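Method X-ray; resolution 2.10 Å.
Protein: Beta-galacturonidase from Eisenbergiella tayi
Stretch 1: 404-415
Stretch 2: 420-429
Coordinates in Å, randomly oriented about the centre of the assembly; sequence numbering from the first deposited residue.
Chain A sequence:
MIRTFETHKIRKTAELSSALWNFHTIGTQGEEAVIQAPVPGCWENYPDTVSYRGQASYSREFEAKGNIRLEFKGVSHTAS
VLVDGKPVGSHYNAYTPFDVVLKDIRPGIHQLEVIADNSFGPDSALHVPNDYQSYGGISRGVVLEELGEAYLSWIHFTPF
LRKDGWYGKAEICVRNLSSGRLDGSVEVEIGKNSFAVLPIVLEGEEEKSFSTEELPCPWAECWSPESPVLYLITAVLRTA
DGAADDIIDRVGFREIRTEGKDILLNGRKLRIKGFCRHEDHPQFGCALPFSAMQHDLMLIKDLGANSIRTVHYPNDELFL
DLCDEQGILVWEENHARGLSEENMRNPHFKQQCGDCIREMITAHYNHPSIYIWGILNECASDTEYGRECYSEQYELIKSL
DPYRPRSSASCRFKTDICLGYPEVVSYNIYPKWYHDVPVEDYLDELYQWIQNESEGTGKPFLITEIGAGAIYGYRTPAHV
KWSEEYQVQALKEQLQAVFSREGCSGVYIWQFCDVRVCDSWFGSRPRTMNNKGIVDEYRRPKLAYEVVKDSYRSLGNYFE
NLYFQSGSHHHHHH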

# COMPACT_ATOMS: atom_id res chain seq x y z
N ARG A 404 -37.65 25.66 11.72
CA ARG A 404 -36.60 24.69 12.01
C ARG A 404 -35.69 25.15 13.14
O ARG A 404 -35.40 26.34 13.28
N PRO A 405 -35.20 24.22 13.96
CA PRO A 405 -34.20 24.58 14.97
C PRO A 405 -32.88 25.00 14.34
O PRO A 405 -32.59 24.71 13.18
N ARG A 406 -32.07 25.70 15.13
CA ARG A 406 -30.76 26.18 14.71
C ARG A 406 -29.71 25.75 15.71
O ARG A 406 -30.00 25.49 16.88
N SER A 407 -28.45 25.71 15.24
CA SER A 407 -27.33 25.32 16.09
C SER A 407 -26.02 25.78 15.43
O SER A 407 -26.02 26.41 14.37
N SER A 408 -24.91 25.46 16.09
CA SER A 408 -23.56 25.72 15.60
C SER A 408 -22.65 24.70 16.26
O SER A 408 -22.72 24.52 17.47
N ALA A 409 -21.80 24.03 15.47
CA ALA A 409 -20.81 23.11 16.02
C ALA A 409 -19.69 23.90 16.69
O ALA A 409 -18.90 24.57 16.01
N SER A 410 -19.62 23.85 18.02
CA SER A 410 -18.61 24.60 18.76
C SER A 410 -17.41 23.74 19.10
O SER A 410 -17.53 22.54 19.37
N CYS A 411 -16.24 24.38 19.15
CA CYS A 411 -15.07 23.78 19.78
C CYS A 411 -14.54 24.62 20.93
O CYS A 411 -13.43 24.36 21.41
N ARG A 412 -15.30 25.62 21.39
CA ARG A 412 -14.88 26.50 22.48
C ARG A 412 -15.23 25.83 23.80
O ARG A 412 -16.24 26.12 24.45
N PHE A 413 -14.37 24.89 24.20
CA PHE A 413 -14.60 24.01 25.34
C PHE A 413 -14.71 24.81 26.64
O PHE A 413 -13.70 25.24 27.20
N LYS A 414 -15.95 25.04 27.10
CA LYS A 414 -16.27 25.72 28.36
C LYS A 414 -15.97 27.21 28.33
O LYS A 414 -15.84 27.84 29.38
N THR A 415 -15.88 27.80 27.13
CA THR A 415 -15.63 29.22 26.95
C THR A 415 -16.57 29.85 25.93
O THR A 415 -16.46 31.05 25.67
N GLY A 420 -26.60 30.63 24.45
CA GLY A 420 -27.96 31.07 24.69
C GLY A 420 -28.79 31.21 23.43
O GLY A 420 -30.03 31.17 23.50
N TYR A 421 -28.14 31.35 22.27
CA TYR A 421 -28.86 31.68 21.04
C TYR A 421 -29.51 30.48 20.33
O TYR A 421 -30.65 30.61 19.89
N PRO A 422 -28.85 29.34 20.17
CA PRO A 422 -29.45 28.26 19.37
C PRO A 422 -30.47 27.44 20.15
O PRO A 422 -30.49 27.40 21.39
N GLU A 423 -31.29 26.70 19.39
CA GLU A 423 -32.19 25.73 19.99
C GLU A 423 -31.47 24.46 20.44
O GLU A 423 -31.95 23.77 21.34
N VAL A 424 -30.37 24.11 19.79
CA VAL A 424 -29.59 22.92 20.13
C VAL A 424 -28.16 23.35 20.39
O VAL A 424 -27.63 24.21 19.67
N VAL A 425 -27.55 22.78 21.44
CA VAL A 425 -26.12 22.98 21.73
C VAL A 425 -25.33 21.84 21.10
O VAL A 425 -25.65 20.66 21.31
N SER A 426 -24.29 22.18 20.34
CA SER A 426 -23.51 21.17 19.63
C SER A 426 -22.02 21.40 19.84
O SER A 426 -21.55 22.54 19.81
N TYR A 427 -21.28 20.30 20.03
CA TYR A 427 -19.86 20.38 20.31
C TYR A 427 -19.07 19.37 19.49
O TYR A 427 -19.50 18.23 19.29
N ASN A 428 -17.94 19.82 18.95
CA ASN A 428 -16.93 18.96 18.34
C ASN A 428 -15.90 18.60 19.39
O ASN A 428 -15.27 19.49 19.99
N ILE A 429 -15.72 17.31 19.65
CA ILE A 429 -14.75 16.86 20.66
C ILE A 429 -13.95 15.70 20.09
O ILE A 429 -14.48 14.86 19.36

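The two stretches run side by side, and the contact between them, 719 Å² with both sides summed, is anchored by Tyr427 near one end and by Arg406 with Glu423 at the other. Tyr427 covers the most surface. Its chi1 of -98° lies between wells and its chi2 is 93°, a setting that brings the ring back against the first stretch. Ser410, in the t rotamer, lies on the same side of the parallel pairing, and Ser410 CB sits over the face of the Tyr427 ring, 4.0 Å from its centroid, in a CH-pi contact. At the ring edge, Tyr427 OH donates a hydrogen bond to Arg412 O (2.8 Å), fastening the loop that follows the paired segment. The backbone supports this packing: Ser410 N bonds to Ser426 O at 2.9 Å, and Asn428 N to Ser410 O at 2.8 Å. Ser410 OG accepts a hydrogen bond from Arg412 N at 2.9 Å while lying 3.4 Å from Tyr427 CE2.

At the other end, Glu423 points toward the first stretch with chi1 m and chi2 p. Arg406 leaves its backbone sideways, but its m, t, m rotamer carries the guanidinium back to meet the carboxylate edge-on. The salt bridge is two-pronged, with Arg406 NE to Glu423 OE1 at 3.0 Å and Arg406 NH2 to Glu423 OE2 at 2.8 Å, both nearly linear. Glu423 OE1 also accepts from Arg406 N at 2.8 Å, so the carboxylate holds both main chain and side chain of the arginine. Pro405 CB packs 3.9 Å from Glu423 CB beside this cluster.

Between these anchors, buried Ser407 (t) relays a short hydrogen-bond chain: Ser426 OG (chi1 m) donates to Ser407 OG at 2.8 Å, and Ser407 OG donates to Val424 O at 2.6 Å. Nearby, Ala409 CB lies 3.4 Å from Asn428 OD1, whose polar needs are met elsewhere in the structure.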

# COMPACT_ATOMS: atom_id res chain seq x y z
CB ARG A 404 -35.74 24.43 10.77
CG ARG A 404 -36.35 23.56 9.70
CD ARG A 404 -35.38 23.53 8.53
NE ARG A 404 -35.73 22.60 7.46
CZ ARG A 404 -36.32 22.96 6.33
NH1 ARG A 404 -36.67 24.23 6.13
NH2 ARG A 404 -36.56 22.05 5.39
CB PRO A 405 -34.05 23.29 15.79
CG PRO A 405 -34.43 22.21 14.86
CD PRO A 405 -35.52 22.79 13.98
CB ARG A 406 -30.73 27.70 14.58
CG ARG A 406 -31.89 28.30 13.80
CD ARG A 406 -32.09 29.78 14.17
NE ARG A 406 -32.67 29.92 15.50
CZ ARG A 406 -32.90 31.08 16.11
NH1 ARG A 406 -32.62 32.22 15.50
NH2 ARG A 406 -33.43 31.09 17.32
CB SER A 407 -27.32 23.81 16.33
OG SER A 407 -26.49 23.46 17.43
CB SER A 408 -23.10 27.13 15.95
OG SER A 408 -21.75 27.34 15.57
CB ALA A 409 -20.26 22.20 14.92
CB SER A 410 -19.18 25.17 20.06
OG SER A 410 -18.14 25.76 20.83
CB CYS A 411 -13.96 23.54 18.75
SG CYS A 411 -13.36 25.07 18.04
CB ARG A 412 -15.52 27.88 22.36
CG ARG A 412 -15.02 28.71 21.16
CD ARG A 412 -13.52 28.46 20.88
NE ARG A 412 -12.94 29.48 20.01
CZ ARG A 412 -12.60 29.30 18.73
NH1 ARG A 412 -12.77 28.13 18.15
NH2 ARG A 412 -12.07 30.31 18.04
CB PHE A 413 -13.45 22.99 25.41
CG PHE A 413 -13.67 21.86 26.38
CD1 PHE A 413 -13.07 21.87 27.63
CD2 PHE A 413 -14.44 20.76 26.02
CE1 PHE A 413 -13.25 20.82 28.52
CE2 PHE A 413 -14.62 19.71 26.90
CZ PHE A 413 -14.02 19.74 28.15
CB LYS A 414 -15.56 25.05 29.54
CG LYS A 414 -16.03 23.61 29.77
CD LYS A 414 -15.10 22.79 30.64
CE LYS A 414 -14.31 23.62 31.61
NZ LYS A 414 -13.41 22.70 32.37
CB THR A 415 -14.18 29.46 26.52
OG1 THR A 415 -13.97 28.91 25.22
CG2 THR A 415 -13.19 28.81 27.49
CB TYR A 421 -27.94 32.39 20.05
CG TYR A 421 -27.45 33.76 20.48
CD1 TYR A 421 -26.10 33.99 20.71
CD2 TYR A 421 -28.33 34.83 20.60
CE1 TYR A 421 -25.63 35.23 21.07
CE2 TYR A 421 -27.87 36.10 20.97
CZ TYR A 421 -26.52 36.28 21.21
OH TYR A 421 -26.04 37.52 21.57
CB PRO A 422 -28.25 27.39 19.00
CG PRO A 422 -27.29 27.58 20.12
CD PRO A 422 -27.43 29.04 20.48
CB GLU A 423 -33.30 25.33 19.01
CG GLU A 423 -34.38 26.39 18.82
CD GLU A 423 -33.89 27.58 18.04
OE1 GLU A 423 -33.07 27.43 17.10
OE2 GLU A 423 -34.33 28.69 18.38
CB VAL A 424 -29.66 21.87 19.01
CG1 VAL A 424 -28.86 20.60 19.39
CG2 VAL A 424 -31.10 21.52 18.70
CB VAL A 425 -25.87 23.02 23.24
CG1 VAL A 425 -24.39 23.27 23.50
CG2 VAL A 425 -26.75 24.07 23.92
CB SER A 426 -23.83 21.19 18.13
OG SER A 426 -25.21 21.02 17.94
CB TYR A 427 -19.61 20.16 21.79
CG TYR A 427 -19.45 21.48 22.52
CD1 TYR A 427 -20.53 22.12 23.12
CD2 TYR A 427 -18.22 22.11 22.56
CE1 TYR A 427 -20.37 23.35 23.78
CE2 TYR A 427 -18.05 23.32 23.20
CZ TYR A 427 -19.11 23.94 23.81
OH TYR A 427 -18.88 25.15 24.43
CB ASN A 428 -16.26 19.69 17.17
CG ASN A 428 -17.25 20.16 16.14
OD1 ASN A 428 -18.38 19.67 16.07
ND2 ASN A 428 -16.84 21.12 15.30
CB ILE A 429 -15.42 16.44 21.99
CG1 ILE A 429 -16.30 15.20 21.80
CG2 ILE A 429 -16.20 17.60 22.61
CD1 ILE A 429 -16.86 14.63 23.12